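Glucose-6-phosphate isomerase (Plasmodium falciparum, PDB 3QKI) probably interconverts alpha-D-glucose 6-phosphate and beta-D-fructose 6-phosphate, the second step of glycolysis. Local coordinates at residues F431-L434 and I435-Q439. Sequence-based numbering, arbitrary orientation.
Sequences FYQL and IHQGQ
In the C-terminal half of helix 428-437, Q433 and Q437, one turn apart, are joined by a side-chain hydrogen bond at the interface with the second subunit. Q433 NE2 donates to Q437 OE1 at 3.0 Å, with a nearly straight N-H...O angle of 163°. The donor lies in the carbonyl plane of Q437, on a lone pair, although the two amide planes are turned 63° apart. Q433 has CG anti to its N (chi1 161°) and bends at chi2, which turns NE2 toward Q437. Both ends of that amide are also held by the second subunit: OE1 accepts from G553 N and NE2 donates to G401 O. Q437 NE2 is bound by V506 O and H504 O of the same chain.

The backbone closes with Q437 N to Q433 O (2.8 Å) and G438 N to L434 O (2.7 Å). On the inward side, I435 CD1 meets the edge of the F431 ring, 3.6 Å from F431 CE1, and approaches the Y432 ring obliquely, with I435 CD1 4.1 Å from Y432 CD1. These residues pack on strand 375-380. H436 CD2 lies 3.2 Å from Y432 O, while H436 NE2 bonds Q475 of helix 464-481.

With OE1 and NE2 both engaged, a flip of the Q433 amide would set O against O and N against N and is probably disfavoured. Q433 ties the helix end to the second subunit, while its bond to Q437 orients its amide.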
loop_
_atom_site.group_PDB
_atom_site.type_symbol
_atom_site.label_atom_id
_atom_site.label_comp_id
_atom_site.label_asym_id
_atom_site.label_seq_id
_atom_site.Cartn_x
_atom_site.Cartn_y
_atom_site.Cartn_z
ATOM N N PHE A 431 -2.406 -7.684 8.385
ATOM C CA PHE A 431 -1.913 -8.905 7.766
ATOM C C PHE A 431 -0.818 -9.686 8.527
ATOM O O PHE A 431 -0.308 -10.661 7.964
ATOM C CB PHE A 431 -1.430 -8.583 6.337
ATOM C CG PHE A 431 -0.421 -7.447 6.292
ATOM C CD1 PHE A 431 0.899 -7.643 6.709
ATOM C CD2 PHE A 431 -0.797 -6.176 5.856
ATOM C CE1 PHE A 431 1.805 -6.579 6.736
ATOM C CE2 PHE A 431 0.116 -5.119 5.867
ATOM C CZ PHE A 431 1.411 -5.324 6.314
ATOM N N TYR A 432 -0.458 -9.298 9.771
ATOM C CA TYR A 432 0.567 -10.070 10.497
ATOM C C TYR A 432 0.162 -11.511 10.809
ATOM O O TYR A 432 1.027 -12.336 11.037
ATOM C CB TYR A 432 1.038 -9.404 11.769
ATOM C CG TYR A 432 2.029 -8.277 11.615
ATOM C CD1 TYR A 432 2.071 -7.509 10.453
ATOM C CD2 TYR A 432 2.802 -7.861 12.692
ATOM C CE1 TYR A 432 2.878 -6.373 10.360
ATOM C CE2 TYR A 432 3.631 -6.741 12.603
ATOM C CZ TYR A 432 3.638 -5.980 11.449
ATOM O OH TYR A 432 4.404 -4.838 11.415
ATOM N N GLN A 433 -1.138 -11.831 10.750
ATOM C CA GLN A 433 -1.597 -13.213 10.937
ATOM C C GLN A 433 -0.795 -14.114 9.951
ATOM O O GLN A 433 -0.226 -15.128 10.362
ATOM C CB GLN A 433 -3.109 -13.305 10.652
ATOM C CG GLN A 433 -3.615 -14.711 10.370
ATOM C CD GLN A 433 -3.397 -15.650 11.527
ATOM O OE1 GLN A 433 -3.669 -15.329 12.693
ATOM N NE2 GLN A 433 -2.929 -16.852 11.219
ATOM N N LEU A 434 -0.739 -13.708 8.660
ATOM C CA LEU A 434 -0.021 -14.419 7.596
ATOM C C LEU A 434 1.497 -14.430 7.858
ATOM O O LEU A 434 2.129 -15.481 7.733
ATOM C CB LEU A 434 -0.354 -13.813 6.220
ATOM C CG LEU A 434 0.222 -14.521 4.992
ATOM C CD1 LEU A 434 -0.627 -14.330 3.803
ATOM C CD2 LEU A 434 1.604 -13.976 4.640
ATOM N N ILE A 435 2.059 -13.284 8.262
ATOM C CA ILE A 435 3.500 -13.147 8.557
ATOM C C ILE A 435 3.917 -14.082 9.698
ATOM O O ILE A 435 5.045 -14.586 9.683
ATOM C CB ILE A 435 3.934 -11.660 8.747
ATOM C CG1 ILE A 435 3.589 -10.827 7.481
ATOM C CG2 ILE A 435 5.441 -11.536 9.101
ATOM C CD1 ILE A 435 4.096 -9.331 7.443
ATOM N N HIS A 436 3.007 -14.357 10.661
ATOM C CA HIS A 436 3.323 -15.273 11.769
ATOM C C HIS A 436 3.005 -16.718 11.469
ATOM O O HIS A 436 3.740 -17.592 11.927
ATOM C CB HIS A 436 2.621 -14.865 13.077
ATOM C CG HIS A 436 3.250 -13.672 13.729
ATOM N ND1 HIS A 436 4.370 -13.803 14.557
ATOM C CD2 HIS A 436 2.941 -12.361 13.618
ATOM C CE1 HIS A 436 4.672 -12.572 14.942
ATOM N NE2 HIS A 436 3.851 -11.672 14.399
ATOM N N GLN A 437 1.877 -16.988 10.769
ATOM C CA GLN A 437 1.407 -18.363 10.573
ATOM C C GLN A 437 1.203 -18.865 9.143
ATOM O O GLN A 437 0.942 -20.054 8.941
ATOM C CB GLN A 437 0.150 -18.645 11.441
ATOM C CG GLN A 437 0.425 -18.652 12.955
ATOM C CD GLN A 437 -0.803 -19.068 13.735
ATOM O OE1 GLN A 437 -1.934 -18.669 13.441
ATOM N NE2 GLN A 437 -0.614 -19.887 14.760
ATOM N N GLY A 438 1.260 -17.979 8.174
ATOM C CA GLY A 438 1.140 -18.373 6.783
ATOM C C GLY A 438 2.518 -18.448 6.169
ATOM O O GLY A 438 3.502 -18.778 6.849
ATOM N N GLN A 439 2.616 -18.088 4.895
ATOM C CA GLN A 439 3.902 -18.098 4.220
ATOM C C GLN A 439 4.916 -17.129 4.882
ATOM O O GLN A 439 4.507 -16.087 5.438
ATOM C CB GLN A 439 3.712 -17.877 2.717
ATOM C CG GLN A 439 3.325 -16.482 2.308
ATOM C CD GLN A 439 3.256 -16.389 0.812
ATOM O OE1 GLN A 439 2.176 -16.290 0.237
ATOM N NE2 GLN A 439 4.394 -16.484 0.146
#